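Local coordinates for oligopeptide ABC transporter, periplasmic oligopeptide-binding protein, putative (Thermotoga maritima MSB8, PDB 5IPW), which probably binds oligopeptides in the periplasm and hands them to an ABC transporter for uptake across the inner membrane, at residues S342-A346 with F356-R362; F397-W401 with T579-R583; I507-S511 with L555-Y560. All coordinates share one frame. Residue numbers count along the deposited sequence, not the author numbering.

Contact 1: residues S342-A346 with F356-R362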
ATOM      1  N   SER A 342      -9.633 -20.891  -3.296  1.00 54.07           N
ATOM      2  CA  SER A 342     -10.752 -21.098  -2.395  1.00 54.59           C
ATOM      3  C   SER A 342     -11.733 -22.038  -3.087  1.00 57.61           C
ATOM      4  O   SER A 342     -11.901 -21.992  -4.307  1.00 62.83           O
ATOM      5  CB  SER A 342     -11.410 -19.773  -1.990  1.00 51.67           C
ATOM      6  OG  SER A 342     -11.529 -18.883  -3.078  1.00 51.20           O
ATOM      7  N   LEU A 343     -12.331 -22.928  -2.308  1.00 57.59           N
ATOM      8  CA  LEU A 343     -13.342 -23.835  -2.825  1.00 56.99           C
ATOM      9  C   LEU A 343     -14.693 -23.142  -2.740  1.00 54.72           C
ATOM     10  O   LEU A 343     -14.868 -22.202  -1.969  1.00 55.10           O
ATOM     11  CB  LEU A 343     -13.354 -25.134  -2.018  1.00 57.43           C
ATOM     12  CG  LEU A 343     -12.008 -25.851  -1.865  1.00 56.42           C
ATOM     13  CD1 LEU A 343     -12.117 -26.917  -0.790  1.00 56.57           C
ATOM     14  CD2 LEU A 343     -11.541 -26.447  -3.187  1.00 54.63           C
ATOM     15  N   ASN A 344     -15.648 -23.607  -3.535  1.00 52.25           N
ATOM     16  CA  ASN A 344     -16.970 -23.006  -3.544  1.00 51.00           C
ATOM     17  C   ASN A 344     -17.783 -23.524  -2.357  1.00 51.62           C
ATOM     18  O   ASN A 344     -18.376 -24.595  -2.418  1.00 54.02           O
ATOM     19  CB  ASN A 344     -17.665 -23.292  -4.881  1.00 48.83           C
ATOM     20  CG  ASN A 344     -18.946 -22.502  -5.055  1.00 46.97           C
ATOM     21  OD1 ASN A 344     -19.473 -21.926  -4.103  1.00 44.56           O
ATOM     22  ND2 ASN A 344     -19.459 -22.478  -6.278  1.00 46.95           N
ATOM     23  N   TYR A 345     -17.816 -22.754  -1.275  1.00 51.26           N
ATOM     24  CA  TYR A 345     -18.473 -23.186  -0.033  1.00 51.50           C
ATOM     25  C   TYR A 345     -19.979 -22.934  -0.044  1.00 52.87           C
ATOM     26  O   TYR A 345     -20.676 -23.229   0.934  1.00 54.75           O
ATOM     27  CB  TYR A 345     -17.819 -22.505   1.168  1.00 52.49           C
ATOM     28  CG  TYR A 345     -16.315 -22.593   1.110  1.00 53.71           C
ATOM     29  CD1 TYR A 345     -15.674 -23.815   1.199  1.00 53.95           C
ATOM     30  CD2 TYR A 345     -15.540 -21.458   0.921  1.00 55.38           C
ATOM     31  CE1 TYR A 345     -14.299 -23.906   1.125  1.00 55.85           C
ATOM     32  CE2 TYR A 345     -14.161 -21.536   0.842  1.00 55.59           C
ATOM     33  CZ  TYR A 345     -13.547 -22.762   0.947  1.00 55.88           C
ATOM     34  OH  TYR A 345     -12.182 -22.846   0.867  1.00 54.01           O
ATOM     35  N   ALA A 346     -20.469 -22.365  -1.143  1.00 53.09           N
ATOM     36  CA  ALA A 346     -21.897 -22.317  -1.430  1.00 51.72           C
ATOM     37  C   ALA A 346     -22.225 -23.150  -2.679  1.00 48.39           C
ATOM     38  O   ALA A 346     -23.208 -22.890  -3.352  1.00 47.12           O
ATOM     39  CB  ALA A 346     -22.346 -20.875  -1.610  1.00 51.94           C
ATOM     40  N   PHE A 356     -16.581 -29.824   0.881  1.00 58.39           N
ATOM     41  CA  PHE A 356     -15.848 -28.542   0.819  1.00 57.36           C
ATOM     42  C   PHE A 356     -15.867 -27.743   2.135  1.00 57.44           C
ATOM     43  O   PHE A 356     -14.868 -27.127   2.499  1.00 58.42           O
ATOM     44  CB  PHE A 356     -16.402 -27.669  -0.326  1.00 55.36           C
ATOM     45  CG  PHE A 356     -15.958 -28.087  -1.716  1.00 52.78           C
ATOM     46  CD1 PHE A 356     -15.198 -29.231  -1.939  1.00 53.26           C
ATOM     47  CD2 PHE A 356     -16.343 -27.336  -2.813  1.00 52.74           C
ATOM     48  CE1 PHE A 356     -14.816 -29.593  -3.221  1.00 51.99           C
ATOM     49  CE2 PHE A 356     -15.966 -27.695  -4.095  1.00 52.53           C
ATOM     50  CZ  PHE A 356     -15.201 -28.824  -4.298  1.00 52.27           C
ATOM     51  N   ASN A 357     -16.987 -27.751   2.845  1.00 58.22           N
ATOM     52  CA  ASN A 357     -17.087 -27.033   4.118  1.00 62.02           C
ATOM     53  C   ASN A 357     -16.500 -27.780   5.312  1.00 63.35           C
ATOM     54  O   ASN A 357     -16.470 -27.253   6.425  1.00 61.87           O
ATOM     55  CB  ASN A 357     -18.537 -26.676   4.416  1.00 62.59           C
ATOM     56  CG  ASN A 357     -19.027 -25.524   3.571  1.00 64.65           C
ATOM     57  OD1 ASN A 357     -18.977 -24.371   3.994  1.00 65.00           O
ATOM     58  ND2 ASN A 357     -19.493 -25.827   2.364  1.00 66.62           N
ATOM     59  N   ASP A 358     -16.052 -29.009   5.084  1.00 67.82           N
ATOM     60  CA  ASP A 358     -15.368 -29.774   6.108  1.00 69.75           C
ATOM     61  C   ASP A 358     -13.939 -29.262   6.196  1.00 68.71           C
ATOM     62  O   ASP A 358     -13.140 -29.482   5.287  1.00 68.28           O
ATOM     63  CB  ASP A 358     -15.391 -31.268   5.771  1.00 71.75           C
ATOM     64  CG  ASP A 358     -14.925 -32.150   6.926  1.00 72.70           C
ATOM     65  OD1 ASP A 358     -14.455 -31.623   7.962  1.00 74.15           O
ATOM     66  OD2 ASP A 358     -15.031 -33.387   6.787  1.00 70.82           O
ATOM     67  N   VAL A 359     -13.636 -28.581   7.298  1.00 67.46           N
ATOM     68  CA  VAL A 359     -12.302 -28.025   7.554  1.00 67.31           C
ATOM     69  C   VAL A 359     -11.199 -29.028   7.224  1.00 66.15           C
ATOM     70  O   VAL A 359     -10.183 -28.687   6.607  1.00 63.85           O
ATOM     71  CB  VAL A 359     -12.134 -27.624   9.037  1.00 68.77           C
ATOM     72  CG1 VAL A 359     -10.773 -26.977   9.258  1.00 66.39           C
ATOM     73  CG2 VAL A 359     -13.248 -26.680   9.487  1.00 70.03           C
ATOM     74  N   ARG A 360     -11.412 -30.265   7.657  1.00 65.84           N
ATOM     75  CA  ARG A 360     -10.448 -31.341   7.474  1.00 65.39           C
ATOM     76  C   ARG A 360     -10.100 -31.583   6.011  1.00 61.88           C
ATOM     77  O   ARG A 360      -8.969 -31.949   5.698  1.00 56.37           O
ATOM     78  CB  ARG A 360     -10.986 -32.620   8.117  1.00 70.99           C
ATOM     79  CG  ARG A 360     -10.997 -32.559   9.644  1.00 77.30           C
ATOM     80  CD  ARG A 360     -12.296 -33.075  10.239  1.00 79.91           C
ATOM     81  NE  ARG A 360     -12.620 -34.415   9.755  1.00 83.78           N
ATOM     82  CZ  ARG A 360     -13.759 -35.056  10.005  1.00 83.93           C
ATOM     83  NH1 ARG A 360     -14.714 -34.493  10.742  1.00 82.52           N
ATOM     84  NH2 ARG A 360     -13.940 -36.272   9.510  1.00 84.80           N
ATOM     85  N   PHE A 361     -11.072 -31.380   5.122  1.00 62.86           N
ATOM     86  CA  PHE A 361     -10.822 -31.507   3.691  1.00 61.95           C
ATOM     87  C   PHE A 361      -9.821 -30.447   3.237  1.00 62.74           C
ATOM     88  O   PHE A 361      -8.921 -30.731   2.436  1.00 64.87           O
ATOM     89  CB  PHE A 361     -12.120 -31.408   2.868  1.00 62.03           C
ATOM     90  CG  PHE A 361     -11.907 -31.632   1.388  1.00 61.70           C
ATOM     91  CD1 PHE A 361     -11.482 -32.870   0.913  1.00 60.97           C
ATOM     92  CD2 PHE A 361     -12.086 -30.601   0.474  1.00 62.57           C
ATOM     93  CE1 PHE A 361     -11.255 -33.081  -0.443  1.00 59.41           C
ATOM     94  CE2 PHE A 361     -11.863 -30.809  -0.884  1.00 62.12           C
ATOM     95  CZ  PHE A 361     -11.444 -32.051  -1.343  1.00 59.14           C
ATOM     96  N   ARG A 362      -9.972 -29.233   3.760  1.00 62.10           N
ATOM     97  CA  ARG A 362      -9.081 -28.123   3.397  1.00 64.47           C
ATOM     98  C   ARG A 362      -7.693 -28.334   4.008  1.00 64.23           C
ATOM     99  O   ARG A 362      -6.685 -28.285   3.294  1.00 60.48           O
ATOM    100  CB  ARG A 362      -9.689 -26.781   3.814  1.00 62.68           C
ATOM    101  CG  ARG A 362     -11.082 -26.564   3.232  1.00 62.67           C
ATOM    102  CD  ARG A 362     -11.571 -25.138   3.384  1.00 60.83           C
ATOM    103  NE  ARG A 362     -11.831 -24.756   4.774  1.00 60.01           N
ATOM    104  CZ  ARG A 362     -13.033 -24.706   5.352  1.00 63.32           C
ATOM    105  NH1 ARG A 362     -14.145 -25.043   4.698  1.00 62.97           N
ATOM    106  NH2 ARG A 362     -13.124 -24.319   6.620  1.00 67.42           N
TER

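Contact 2: residues F397-W401 with T579-R583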
ATOM      1  N   PHE A 397       0.800  -9.085  11.354  1.00 77.93           N
ATOM      2  CA  PHE A 397       1.392 -10.365  10.952  1.00 82.36           C
ATOM      3  C   PHE A 397       1.046 -11.511  11.889  1.00 83.03           C
ATOM      4  O   PHE A 397       1.105 -11.362  13.112  1.00 80.34           O
ATOM      5  CB  PHE A 397       2.913 -10.242  10.892  1.00 84.56           C
ATOM      6  CG  PHE A 397       3.615 -11.532  10.581  1.00 88.37           C
ATOM      7  CD1 PHE A 397       3.762 -11.946   9.274  1.00 89.76           C
ATOM      8  CD2 PHE A 397       4.130 -12.329  11.593  1.00 89.41           C
ATOM      9  CE1 PHE A 397       4.409 -13.128   8.964  1.00 90.36           C
ATOM     10  CE2 PHE A 397       4.778 -13.513  11.294  1.00 90.51           C
ATOM     11  CZ  PHE A 397       4.920 -13.910   9.979  1.00 90.49           C
ATOM     12  N   ASP A 398       0.704 -12.658  11.306  1.00 84.28           N
ATOM     13  CA  ASP A 398       0.354 -13.837  12.086  1.00 84.00           C
ATOM     14  C   ASP A 398       1.310 -14.984  11.766  1.00 85.26           C
ATOM     15  O   ASP A 398       1.267 -15.542  10.665  1.00 83.99           O
ATOM     16  CB  ASP A 398      -1.092 -14.253  11.832  1.00 82.21           C
ATOM     17  CG  ASP A 398      -1.610 -15.208  12.890  1.00 83.30           C
ATOM     18  OD1 ASP A 398      -0.836 -16.084  13.333  1.00 84.28           O
ATOM     19  OD2 ASP A 398      -2.784 -15.087  13.295  1.00 80.11           O
ATOM     20  N   PRO A 399       2.178 -15.337  12.735  1.00 86.53           N
ATOM     21  CA  PRO A 399       3.183 -16.385  12.523  1.00 84.40           C
ATOM     22  C   PRO A 399       2.561 -17.783  12.504  1.00 81.14           C
ATOM     23  O   PRO A 399       2.955 -18.627  11.694  1.00 70.84           O
ATOM     24  CB  PRO A 399       4.121 -16.217  13.719  1.00 83.53           C
ATOM     25  CG  PRO A 399       3.273 -15.618  14.794  1.00 83.90           C
ATOM     26  CD  PRO A 399       2.187 -14.828  14.123  1.00 83.04           C
ATOM     27  N   GLU A 400       1.585 -18.006  13.383  1.00 83.50           N
ATOM     28  CA  GLU A 400       0.862 -19.271  13.444  1.00 89.40           C
ATOM     29  C   GLU A 400       0.174 -19.490  12.089  1.00 90.02           C
ATOM     30  O   GLU A 400       0.439 -20.475  11.394  1.00 87.44           O
ATOM     31  CB  GLU A 400      -0.180 -19.243  14.575  1.00 92.55           C
ATOM     32  CG  GLU A 400       0.344 -18.932  15.977  1.00 96.95           C
ATOM     33  CD  GLU A 400       0.468 -20.157  16.867  1.00100.47           C
ATOM     34  OE1 GLU A 400       0.903 -21.220  16.377  1.00102.05           O
ATOM     35  OE2 GLU A 400       0.142 -20.054  18.070  1.00102.68           O
ATOM     36  N   TRP A 401      -0.662 -18.524  11.705  1.00 89.48           N
ATOM     37  CA  TRP A 401      -1.425 -18.565  10.458  1.00 85.82           C
ATOM     38  C   TRP A 401      -0.544 -18.606   9.208  1.00 80.69           C
ATOM     39  O   TRP A 401      -0.965 -19.124   8.180  1.00 83.32           O
ATOM     40  CB  TRP A 401      -2.402 -17.379  10.397  1.00 90.27           C
ATOM     41  CG  TRP A 401      -3.352 -17.396   9.227  1.00 95.03           C
ATOM     42  CD1 TRP A 401      -3.876 -18.493   8.609  1.00 96.11           C
ATOM     43  CD2 TRP A 401      -3.908 -16.257   8.557  1.00 96.38           C
ATOM     44  NE1 TRP A 401      -4.704 -18.110   7.583  1.00 95.56           N
ATOM     45  CE2 TRP A 401      -4.743 -16.742   7.530  1.00 96.28           C
ATOM     46  CE3 TRP A 401      -3.773 -14.871   8.718  1.00 95.39           C
ATOM     47  CZ2 TRP A 401      -5.435 -15.893   6.660  1.00 94.23           C
ATOM     48  CZ3 TRP A 401      -4.466 -14.029   7.856  1.00 92.02           C
ATOM     49  CH2 TRP A 401      -5.287 -14.546   6.842  1.00 92.84           C
ATOM     50  N   THR A 579      -7.294 -13.097  12.266  1.00 76.56           N
ATOM     51  CA  THR A 579      -6.283 -14.003  11.738  1.00 76.11           C
ATOM     52  C   THR A 579      -6.329 -15.359  12.444  1.00 74.04           C
ATOM     53  O   THR A 579      -5.896 -16.362  11.885  1.00 69.28           O
ATOM     54  CB  THR A 579      -4.872 -13.401  11.866  1.00 75.13           C
ATOM     55  OG1 THR A 579      -4.614 -13.058  13.236  1.00 76.43           O
ATOM     56  CG2 THR A 579      -4.745 -12.164  11.002  1.00 74.94           C
ATOM     57  N   LYS A 580      -6.834 -15.373  13.677  1.00 75.26           N
ATOM     58  CA  LYS A 580      -7.083 -16.619  14.401  1.00 77.62           C
ATOM     59  C   LYS A 580      -8.149 -17.388  13.643  1.00 71.55           C
ATOM     60  O   LYS A 580      -7.938 -18.522  13.232  1.00 67.24           O
ATOM     61  CB  LYS A 580      -7.542 -16.341  15.847  1.00 81.01           C
ATOM     62  CG  LYS A 580      -7.835 -17.583  16.687  1.00 82.72           C
ATOM     63  CD  LYS A 580      -8.616 -17.255  17.952  1.00 82.78           C
ATOM     64  CE  LYS A 580      -9.193 -18.516  18.577  1.00 83.66           C
ATOM     65  NZ  LYS A 580      -9.936 -18.257  19.844  1.00 83.47           N
ATOM     66  N   ILE A 581      -9.289 -16.742  13.438  1.00 69.62           N
ATOM     67  CA  ILE A 581     -10.390 -17.339  12.693  1.00 67.80           C
ATOM     68  C   ILE A 581      -9.913 -17.917  11.350  1.00 66.51           C
ATOM     69  O   ILE A 581     -10.107 -19.098  11.074  1.00 68.19           O
ATOM     70  CB  ILE A 581     -11.529 -16.318  12.502  1.00 65.86           C
ATOM     71  CG1 ILE A 581     -12.289 -16.157  13.828  1.00 64.15           C
ATOM     72  CG2 ILE A 581     -12.453 -16.757  11.376  1.00 66.20           C
ATOM     73  CD1 ILE A 581     -13.317 -15.041  13.860  1.00 63.50           C
ATOM     74  N   HIS A 582      -9.256 -17.099  10.539  1.00 63.05           N
ATOM     75  CA  HIS A 582      -8.697 -17.569   9.267  1.00 63.32           C
ATOM     76  C   HIS A 582      -7.680 -18.700   9.427  1.00 65.46           C
ATOM     77  O   HIS A 582      -7.319 -19.365   8.453  1.00 63.75           O
ATOM     78  CB  HIS A 582      -8.025 -16.414   8.510  1.00 63.28           C
ATOM     79  CG  HIS A 582      -8.967 -15.584   7.695  1.00 63.03           C
ATOM     80  ND1 HIS A 582      -9.159 -15.791   6.344  1.00 62.19           N
ATOM     81  CD2 HIS A 582      -9.762 -14.540   8.032  1.00 62.33           C
ATOM     82  CE1 HIS A 582     -10.033 -14.912   5.888  1.00 62.31           C
ATOM     83  NE2 HIS A 582     -10.414 -14.141   6.891  1.00 61.09           N
ATOM     84  N   ARG A 583      -7.187 -18.887  10.645  1.00 72.60           N
ATOM     85  CA  ARG A 583      -6.202 -19.920  10.945  1.00 77.09           C
ATOM     86  C   ARG A 583      -6.900 -21.246  11.176  1.00 74.73           C
ATOM     87  O   ARG A 583      -6.504 -22.272  10.635  1.00 70.61           O
ATOM     88  CB  ARG A 583      -5.439 -19.524  12.204  1.00 82.39           C
ATOM     89  CG  ARG A 583      -4.059 -20.118  12.346  1.00 88.22           C
ATOM     90  CD  ARG A 583      -3.262 -19.306  13.356  1.00 91.17           C
ATOM     91  NE  ARG A 583      -3.948 -19.189  14.649  1.00 90.51           N
ATOM     92  CZ  ARG A 583      -3.775 -18.203  15.531  1.00 88.20           C
ATOM     93  NH1 ARG A 583      -2.939 -17.198  15.292  1.00 89.12           N
ATOM     94  NH2 ARG A 583      -4.462 -18.217  16.668  1.00 85.53           N
TER

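Contact 3: residues I507-S511 with L555-Y560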
ATOM      1  N   ILE A 507      -9.875 -10.265   3.960  1.00 56.23           N
ATOM      2  CA  ILE A 507      -9.891 -10.756   5.326  1.00 56.45           C
ATOM      3  C   ILE A 507     -11.315 -10.732   5.862  1.00 60.53           C
ATOM      4  O   ILE A 507     -11.755 -11.689   6.502  1.00 63.67           O
ATOM      5  CB  ILE A 507      -8.940  -9.942   6.231  1.00 56.87           C
ATOM      6  CG1 ILE A 507      -7.512 -10.482   6.141  1.00 57.84           C
ATOM      7  CG2 ILE A 507      -9.344 -10.037   7.692  1.00 58.98           C
ATOM      8  CD1 ILE A 507      -6.993 -10.708   4.737  1.00 59.60           C
ATOM      9  N   PHE A 508     -12.035  -9.647   5.592  1.00 61.97           N
ATOM     10  CA  PHE A 508     -13.345  -9.421   6.188  1.00 65.11           C
ATOM     11  C   PHE A 508     -14.481  -9.475   5.171  1.00 63.84           C
ATOM     12  O   PHE A 508     -14.563  -8.624   4.285  1.00 65.96           O
ATOM     13  CB  PHE A 508     -13.356  -8.070   6.889  1.00 68.73           C
ATOM     14  CG  PHE A 508     -12.329  -7.959   7.968  1.00 73.79           C
ATOM     15  CD1 PHE A 508     -12.471  -8.679   9.142  1.00 77.44           C
ATOM     16  CD2 PHE A 508     -11.209  -7.158   7.810  1.00 78.67           C
ATOM     17  CE1 PHE A 508     -11.528  -8.594  10.147  1.00 79.49           C
ATOM     18  CE2 PHE A 508     -10.258  -7.067   8.813  1.00 79.65           C
ATOM     19  CZ  PHE A 508     -10.419  -7.787   9.983  1.00 79.76           C
ATOM     20  N   PRO A 509     -15.367 -10.476   5.298  1.00 61.19           N
ATOM     21  CA  PRO A 509     -16.565 -10.500   4.477  1.00 60.01           C
ATOM     22  C   PRO A 509     -17.411  -9.253   4.663  1.00 57.99           C
ATOM     23  O   PRO A 509     -17.571  -8.788   5.786  1.00 62.48           O
ATOM     24  CB  PRO A 509     -17.307 -11.737   4.982  1.00 61.26           C
ATOM     25  CG  PRO A 509     -16.225 -12.642   5.449  1.00 60.88           C
ATOM     26  CD  PRO A 509     -15.189 -11.737   6.039  1.00 60.99           C
ATOM     27  N   GLY A 510     -17.920  -8.711   3.560  1.00 56.77           N
ATOM     28  CA  GLY A 510     -18.807  -7.548   3.591  1.00 55.21           C
ATOM     29  C   GLY A 510     -18.172  -6.259   4.089  1.00 55.98           C
ATOM     30  O   GLY A 510     -18.876  -5.354   4.544  1.00 53.29           O
ATOM     31  N   SER A 511     -16.846  -6.164   4.009  1.00 56.75           N
ATOM     32  CA  SER A 511     -16.150  -4.922   4.348  1.00 54.53           C
ATOM     33  C   SER A 511     -16.103  -3.973   3.148  1.00 55.51           C
ATOM     34  O   SER A 511     -15.804  -2.791   3.302  1.00 55.60           O
ATOM     35  CB  SER A 511     -14.739  -5.218   4.832  1.00 52.23           C
ATOM     36  OG  SER A 511     -14.024  -5.952   3.861  1.00 52.11           O
ATOM     37  N   LEU A 555     -16.275 -12.714  11.769  1.00 72.53           N
ATOM     38  CA  LEU A 555     -15.333 -11.862  11.029  1.00 67.77           C
ATOM     39  C   LEU A 555     -15.945 -10.523  10.625  1.00 67.23           C
ATOM     40  O   LEU A 555     -15.247  -9.514  10.576  1.00 69.31           O
ATOM     41  CB  LEU A 555     -14.808 -12.574   9.781  1.00 62.75           C
ATOM     42  CG  LEU A 555     -13.678 -13.574   9.996  1.00 62.15           C
ATOM     43  CD1 LEU A 555     -13.433 -14.365   8.723  1.00 61.54           C
ATOM     44  CD2 LEU A 555     -12.398 -12.883  10.439  1.00 61.01           C
ATOM     45  N   VAL A 556     -17.243 -10.514  10.335  1.00 64.83           N
ATOM     46  CA  VAL A 556     -17.939  -9.267  10.029  1.00 65.03           C
ATOM     47  C   VAL A 556     -17.928  -8.381  11.264  1.00 67.48           C
ATOM     48  O   VAL A 556     -17.540  -7.218  11.189  1.00 70.98           O
ATOM     49  CB  VAL A 556     -19.395  -9.504   9.578  1.00 63.87           C
ATOM     50  CG1 VAL A 556     -20.124  -8.185   9.375  1.00 61.92           C
ATOM     51  CG2 VAL A 556     -19.436 -10.325   8.296  1.00 66.79           C
ATOM     52  N   ASP A 557     -18.346  -8.943  12.397  1.00 71.51           N
ATOM     53  CA  ASP A 557     -18.401  -8.215  13.669  1.00 73.26           C
ATOM     54  C   ASP A 557     -17.060  -7.578  14.010  1.00 73.28           C
ATOM     55  O   ASP A 557     -17.002  -6.414  14.428  1.00 66.90           O
ATOM     56  CB  ASP A 557     -18.823  -9.149  14.806  1.00 76.09           C
ATOM     57  CG  ASP A 557     -20.285  -9.542  14.729  1.00 76.80           C
ATOM     58  OD1 ASP A 557     -21.135  -8.643  14.549  1.00 75.43           O
ATOM     59  OD2 ASP A 557     -20.579 -10.749  14.856  1.00 76.97           O
ATOM     60  N   LEU A 558     -15.995  -8.352  13.822  1.00 73.20           N
ATOM     61  CA  LEU A 558     -14.636  -7.867  14.025  1.00 74.50           C
ATOM     62  C   LEU A 558     -14.349  -6.639  13.170  1.00 74.90           C
ATOM     63  O   LEU A 558     -13.855  -5.631  13.679  1.00 76.33           O
ATOM     64  CB  LEU A 558     -13.611  -8.965  13.714  1.00 75.81           C
ATOM     65  CG  LEU A 558     -13.556 -10.172  14.659  1.00 77.23           C
ATOM     66  CD1 LEU A 558     -12.419 -11.099  14.256  1.00 78.63           C
ATOM     67  CD2 LEU A 558     -13.389  -9.747  16.112  1.00 76.64           C
ATOM     68  N   TYR A 559     -14.667  -6.715  11.878  1.00 71.66           N
ATOM     69  CA  TYR A 559     -14.391  -5.595  10.984  1.00 69.36           C
ATOM     70  C   TYR A 559     -15.091  -4.323  11.433  1.00 69.61           C
ATOM     71  O   TYR A 559     -14.483  -3.255  11.461  1.00 73.49           O
ATOM     72  CB  TYR A 559     -14.795  -5.879   9.538  1.00 67.91           C
ATOM     73  CG  TYR A 559     -14.549  -4.666   8.676  1.00 63.70           C
ATOM     74  CD1 TYR A 559     -13.261  -4.336   8.266  1.00 61.77           C
ATOM     75  CD2 TYR A 559     -15.589  -3.809   8.334  1.00 61.63           C
ATOM     76  CE1 TYR A 559     -13.022  -3.205   7.510  1.00 59.55           C
ATOM     77  CE2 TYR A 559     -15.359  -2.678   7.580  1.00 60.52           C
ATOM     78  CZ  TYR A 559     -14.073  -2.380   7.172  1.00 60.16           C
ATOM     79  OH  TYR A 559     -13.843  -1.255   6.421  1.00 60.10           O
ATOM     80  N   TYR A 560     -16.370  -4.433  11.773  1.00 70.36           N
ATOM     81  CA  TYR A 560     -17.149  -3.247  12.128  1.00 73.05           C
ATOM     82  C   TYR A 560     -16.774  -2.674  13.492  1.00 71.78           C
ATOM     83  O   TYR A 560     -17.033  -1.501  13.775  1.00 67.19           O
ATOM     84  CB  TYR A 560     -18.649  -3.519  11.990  1.00 74.88           C
ATOM     85  CG  TYR A 560     -19.075  -3.374  10.551  1.00 76.17           C
ATOM     86  CD1 TYR A 560     -19.010  -4.449   9.668  1.00 77.45           C
ATOM     87  CD2 TYR A 560     -19.476  -2.142  10.056  1.00 77.67           C
ATOM     88  CE1 TYR A 560     -19.370  -4.304   8.338  1.00 77.49           C
ATOM     89  CE2 TYR A 560     -19.837  -1.987   8.730  1.00 79.39           C
ATOM     90  CZ  TYR A 560     -19.783  -3.067   7.878  1.00 78.84           C
ATOM     91  OH  TYR A 560     -20.144  -2.898   6.565  1.00 83.76           O
TER

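Contact 1: residues S342-A346 with F356-R362
Tyr345, Leu343 and Phe356 carry this buried contact, in which the chain leaves a strand and the helical segment that soon follows folds back over it. Leu343 lays its CB over one face of the Phe356 ring, 4.1 Å from the centroid, a CH-pi contact, and Leu343 CD1 lies 3.9 Å from Phe361 CD2. Tyr345 is large enough to span the gap and polar enough to end usefully: its ring edge meets Phe356 O (CE1 to O 3.5 Å), while OH accepts from Leu343 N at 3.2 Å and bonds to Trp587 O. Phe356 O accepts a hydrogen bond from Arg362 NH1 at 3.1 Å. Asn357 ND2 donates to Tyr345 O at 3.2 Å, besides bonding Arg353 O. Asn344 OD1 accepts from Ala346 N at 3.2 Å, an Asx turn, as the strand ends, while its ND2 bonds to Phe487 O. Strand 340-343 pairs with 489-494 in a mixed sheet; helices 350-357 and 359-367 follow it, with Phe361 leaning on helix 410-420.

Contact 2: residues F397-W401 with T579-R583
Asp398 is the first residue of 397-401 to engage helix 568-584, and its carboxylate serves both sides of the contact. Within its own segment OD1 accepts from Trp401 N at 2.9 Å, with a nearly straight N-H...O angle, so Asp398 is the N-cap of the short, weakly bonded helix that follows. Across the interface OD2 forms a salt bridge with Arg583 NH1 at 2.9 Å and lies 2.7 Å from Thr579 OG1, a hydroxyl that also has Ala576 O and Met575 O within hydrogen-bonding range. A short acidic side chain suits this place because one group can meet a helix N-terminus, a hydroxyl and a guanidinium together. Pro399 comes next, at the first position of the helix, where its missing amide hydrogen costs nothing, and it points away from the partner. Glu400 packs by its aliphatic part, CB lying 3.3 Å from Arg583 CD and CG resting over one face of the guanidinium. Trp401, the residue most covered here, closes the segment. Its broad indole has His582 CB, Thr579 O and Arg583 N over one face; CZ2 comes within 3.2 Å of His582 CB, and CE3 lies 3.6 Å from Thr579 CB. The imidazole itself leads away, where NE2 bonds to Ile507 O. The arrangement is a side-chain-capped helix start docked against the flank of a long helix near its C-terminal end, with the N-cap aspartate doubling as an interhelix salt-bridge partner.

Contact 3: residues I507-S511 with L555-Y560
At the apolar centre the Phe508 ring lies against helix 550-564, with Tyr559 CA over one face and Leu555 O at its edge. Its CE1 reaches Leu558 CB at 4.1 Å, and its CD2 approaches Tyr559 CD1 at 3.5 Å, the two rings meeting obliquely. Pro509, compact and rigid, adds CD to Leu555 CB at 3.9 Å and CB to Val556 CG2 at 4.2 Å. Farther out, Ser511 is small enough to set its CB squarely over the Tyr559 ring, 3.6 Å from the centroid, a CH-pi contact. Its OG bonds back to Phe508 O at 2.8 Å. At the polar edge Tyr560 OH makes a weak hydrogen bond to Gly510 O at 3.4 Å. Part of the loop between strand 489-494 and helix 523-534, residues 508-511 thus pack on one flank of helix 550-564 as a type II beta turn: Pro509 suits its second position, and Gly510 readily takes the positive phi of the third.

Overall arrangement
All three contacts lie on the same side of the chain's centre. Contacts 2 and 3 have centres 15 Å apart and touch: His582 NE2 lies 2.8 Å from Ile507 O, a probable hydrogen bond, and Ile581 CG2 packs 3.7 Å from Leu555 CG, joining the consecutive helices 550-564 and 568-584. In sequence, both segments of contact 3 fall between those of contact 2. Contact 1 precedes both; its centre is 18 Å from that of contact 2 and 20 Å from that of contact 3, with nearest atoms about 7 and 10 Å apart. Between contacts 1 and 2, Trp587 bridges the gap, its ring meeting those of Tyr345 and His582 edge-to-face.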